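Local coordinates for protein dual function macrocyclase-peptidase POPB (Galerina marginata, PDB 5N4B) that cleaves peptide bonds after prolyl residues and macrocyclizes the trimmed peptide in the biosynthesis of the amanitin toxins, at residues 80-85 and 506-511. The protein carries 1 engineered substitution. Sequence-based numbering, arbitrary orientation.
Sequences RNYAKF and PFFSPI
The Y82 side chain takes the crowded position, CG between its backbone N and carbonyl carbon (chi1 58°); CB points toward 506-511, and this torsion swings the ring so that OH reaches F508 and P510, while F508 answers with CG anti to the backbone N (chi1 -172°). Phenol and phenyl meet tip to tip: OH of Y82 comes in at the edge of the F508 ring, near its plane, 3.6 Å from CE2. P510 crosses the phenol at about a right angle, its CG at the tyrosine ring edge and 4.0 Å from CE1. R80, bent at chi2 and chi3, meets 506-511 through its aliphatic part, CD lying 4.0 Å from CG of P510 and CG against CG1 and CD1 of I511. K84 holds NZ over the centre of the Y82 ring, 3.9 Å above its plane, hydrogen-bonded to O of Y82 (2.9 Å) and O of G103. The contact thus marks the junction where the chain probably passes from the catalytic domain, with helices 68-80 and 510-519, into the beta-propeller. No hydrogen bond crosses it: the junction illustrates packing by apolar edges, with the lysine charge, which probably polarises the phenol, satisfied by carbonyls on its own side.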
ATOM      1  N   ARG A  80       6.320 -13.571  14.685  1.00  9.38           N
ATOM      2  CA  ARG A  80       6.647 -12.158  14.459  1.00  9.81           C
ATOM      3  C   ARG A  80       7.802 -11.688  15.333  1.00  9.84           C
ATOM      4  O   ARG A  80       8.335 -10.613  15.103  1.00  9.64           O
ATOM      5  CB  ARG A  80       5.411 -11.292  14.736  1.00 11.21           C
ATOM      6  CG  ARG A  80       4.291 -11.475  13.748  1.00 13.78           C
ATOM      7  CD  ARG A  80       4.331 -10.545  12.608  1.00 28.50           C
ATOM      8  NE  ARG A  80       4.288  -9.141  13.039  1.00 19.25           N
ATOM      9  CZ  ARG A  80       3.487  -8.216  12.528  1.00 28.53           C
ATOM     10  NH1 ARG A  80       3.546  -6.991  13.011  1.00 30.02           N
ATOM     11  NH2 ARG A  80       2.665  -8.512  11.519  1.00 35.37           N
ATOM     12  N   ASN A  81       8.213 -12.478  16.315  1.00  9.44           N
ATOM     13  CA  ASN A  81       9.151 -12.003  17.339  1.00  9.43           C
ATOM     14  C   ASN A  81      10.590 -12.259  16.903  1.00  9.53           C
ATOM     15  O   ASN A  81      11.303 -13.131  17.418  1.00 11.54           O
ATOM     16  CB  ASN A  81       8.840 -12.689  18.654  1.00 11.05           C
ATOM     17  CG  ASN A  81       9.531 -12.027  19.822  1.00 13.47           C
ATOM     18  OD1 ASN A  81      10.023 -10.921  19.710  1.00 12.33           O
ATOM     19  ND2 ASN A  81       9.542 -12.702  20.951  1.00 13.06           N
ATOM     20  N   TYR A  82      11.016 -11.424  15.938  1.00  9.83           N
ATOM     21  CA  TYR A  82      12.403 -11.443  15.473  1.00  8.21           C
ATOM     22  C   TYR A  82      12.791 -10.018  15.093  1.00  9.41           C
ATOM     23  O   TYR A  82      11.942  -9.228  14.668  1.00 10.05           O
ATOM     24  CB  TYR A  82      12.642 -12.387  14.265  1.00  9.90           C
ATOM     25  CG  TYR A  82      11.811 -12.093  13.051  1.00  8.44           C
ATOM     26  CD1 TYR A  82      10.577 -12.710  12.868  1.00 10.40           C
ATOM     27  CD2 TYR A  82      12.257 -11.226  12.064  1.00  9.07           C
ATOM     28  CE1 TYR A  82       9.809 -12.467  11.762  1.00  9.23           C
ATOM     29  CE2 TYR A  82      11.455 -10.975  10.939  1.00  9.04           C
ATOM     30  CZ  TYR A  82      10.262 -11.600  10.790  1.00  8.06           C
ATOM     31  OH  TYR A  82       9.541 -11.338   9.644  1.00 11.43           O
ATOM     32  N   ALA A  83      14.072  -9.700  15.253  1.00 10.10           N
ATOM     33  CA  ALA A  83      14.578  -8.367  14.967  1.00 10.85           C
ATOM     34  C   ALA A  83      14.425  -8.038  13.495  1.00  9.18           C
ATOM     35  O   ALA A  83      14.613  -8.878  12.615  1.00  9.82           O
ATOM     36  CB  ALA A  83      16.063  -8.319  15.326  1.00 12.24           C
ATOM     37  N   LYS A  84      14.010  -6.791  13.227  1.00  7.76           N
ATOM     38  CA  LYS A  84      13.797  -6.304  11.858  1.00  8.26           C
ATOM     39  C   LYS A  84      14.539  -4.996  11.659  1.00  9.39           C
ATOM     40  O   LYS A  84      14.737  -4.234  12.596  1.00  9.00           O
ATOM     41  CB  LYS A  84      12.317  -6.125  11.530  1.00  8.65           C
ATOM     42  CG  LYS A  84      11.636  -7.493  11.527  1.00 11.84           C
ATOM     43  CD  LYS A  84      10.160  -7.383  11.443  1.00 13.27           C
ATOM     44  CE  LYS A  84       9.497  -7.264  12.785  1.00 17.81           C
ATOM     45  NZ  LYS A  84       9.368  -8.586  13.433  1.00 15.00           N
ATOM     46  N   PHE A  85      14.949  -4.731  10.428  1.00  8.19           N
ATOM     47  CA  PHE A  85      15.790  -3.581  10.136  1.00  7.60           C
ATOM     48  C   PHE A  85      15.630  -3.182   8.679  1.00  8.94           C
ATOM     49  O   PHE A  85      15.238  -3.976   7.827  1.00  9.21           O
ATOM     50  CB  PHE A  85      17.277  -3.845  10.433  1.00 10.81           C
ATOM     51  CG  PHE A  85      17.685  -5.234  10.164  1.00 11.74           C
ATOM     52  CD1 PHE A  85      17.896  -5.681   8.878  1.00 15.70           C
ATOM     53  CD2 PHE A  85      17.764  -6.113  11.219  1.00 15.30           C
ATOM     54  CE1 PHE A  85      18.219  -7.072   8.659  1.00 18.20           C
ATOM     55  CE2 PHE A  85      18.095  -7.453  11.014  1.00 21.89           C
ATOM     56  CZ  PHE A  85      18.309  -7.898   9.741  1.00 17.92           C
ATOM     57  N   PRO A 506       5.270 -10.829  -4.703  1.00 10.66           N
ATOM     58  CA  PRO A 506       5.755 -11.640  -3.567  1.00 10.02           C
ATOM     59  C   PRO A 506       6.068 -10.780  -2.364  1.00 10.53           C
ATOM     60  O   PRO A 506       6.519  -9.650  -2.482  1.00 11.02           O
ATOM     61  CB  PRO A 506       7.026 -12.288  -4.116  1.00 12.11           C
ATOM     62  CG  PRO A 506       6.803 -12.326  -5.640  1.00 12.09           C
ATOM     63  CD  PRO A 506       6.033 -11.058  -5.934  1.00 11.91           C
ATOM     64  N   PHE A 507       5.843 -11.348  -1.186  1.00  9.10           N
ATOM     65  CA  PHE A 507       6.091 -10.683   0.086  1.00  9.96           C
ATOM     66  C   PHE A 507       6.298 -11.763   1.130  1.00 10.67           C
ATOM     67  O   PHE A 507       5.850 -12.905   0.969  1.00 10.65           O
ATOM     68  CB  PHE A 507       4.952  -9.735   0.453  1.00  9.31           C
ATOM     69  CG  PHE A 507       3.656 -10.414   0.746  1.00 10.41           C
ATOM     70  CD1 PHE A 507       2.807 -10.752  -0.240  1.00 12.04           C
ATOM     71  CD2 PHE A 507       3.275 -10.659   2.055  1.00 15.02           C
ATOM     72  CE1 PHE A 507       1.589 -11.378   0.044  1.00 15.67           C
ATOM     73  CE2 PHE A 507       2.042 -11.264   2.342  1.00 16.13           C
ATOM     74  CZ  PHE A 507       1.228 -11.624   1.327  1.00 13.69           C
ATOM     75  N   PHE A 508       6.951 -11.386   2.224  1.00 10.21           N
ATOM     76  CA  PHE A 508       7.206 -12.305   3.340  1.00 10.19           C
ATOM     77  C   PHE A 508       6.213 -12.044   4.474  1.00 10.12           C
ATOM     78  O   PHE A 508       6.116 -10.913   4.972  1.00 12.36           O
ATOM     79  CB  PHE A 508       8.616 -12.159   3.893  1.00  9.75           C
ATOM     80  CG  PHE A 508       8.951 -13.200   4.888  1.00  9.60           C
ATOM     81  CD1 PHE A 508       9.268 -14.479   4.489  1.00 10.85           C
ATOM     82  CD2 PHE A 508       8.972 -12.898   6.249  1.00 12.76           C
ATOM     83  CE1 PHE A 508       9.560 -15.459   5.432  1.00 12.81           C
ATOM     84  CE2 PHE A 508       9.243 -13.880   7.173  1.00 13.64           C
ATOM     85  CZ  PHE A 508       9.536 -15.122   6.777  1.00 10.31           C
ATOM     86  N   SER A 509       5.499 -13.084   4.888  1.00  9.51           N
ATOM     87  CA  SER A 509       4.606 -13.008   6.033  1.00  9.65           C
ATOM     88  C   SER A 509       4.848 -14.199   6.944  1.00  9.60           C
ATOM     89  O   SER A 509       4.479 -15.330   6.579  1.00  9.83           O
ATOM     90  CB  SER A 509       3.165 -13.041   5.565  1.00 12.03           C
ATOM     91  OG  SER A 509       2.312 -13.182   6.731  1.00 12.07           O
ATOM     92  N   PRO A 510       5.454 -14.021   8.119  1.00  9.17           N
ATOM     93  CA  PRO A 510       5.657 -15.168   9.008  1.00  8.45           C
ATOM     94  C   PRO A 510       4.351 -15.726   9.509  1.00  8.80           C
ATOM     95  O   PRO A 510       4.294 -16.925   9.763  1.00  9.72           O
ATOM     96  CB  PRO A 510       6.528 -14.603  10.149  1.00 11.13           C
ATOM     97  CG  PRO A 510       6.206 -13.112  10.115  1.00  9.67           C
ATOM     98  CD  PRO A 510       6.047 -12.782   8.640  1.00 10.05           C
ATOM     99  N   ILE A 511       3.308 -14.913   9.637  1.00  9.02           N
ATOM    100  CA  ILE A 511       2.026 -15.456  10.072  1.00  9.05           C
ATOM    101  C   ILE A 511       1.459 -16.395   9.017  1.00  8.44           C
ATOM    102  O   ILE A 511       0.949 -17.477   9.342  1.00  9.79           O
ATOM    103  CB  ILE A 511       1.076 -14.310  10.436  1.00  8.80           C
ATOM    104  CG1 ILE A 511       1.561 -13.674  11.777  1.00 11.29           C
ATOM    105  CG2 ILE A 511      -0.385 -14.774  10.455  1.00 11.71           C
ATOM    106  CD1 ILE A 511       0.664 -12.608  12.358  1.00 15.83           C
TER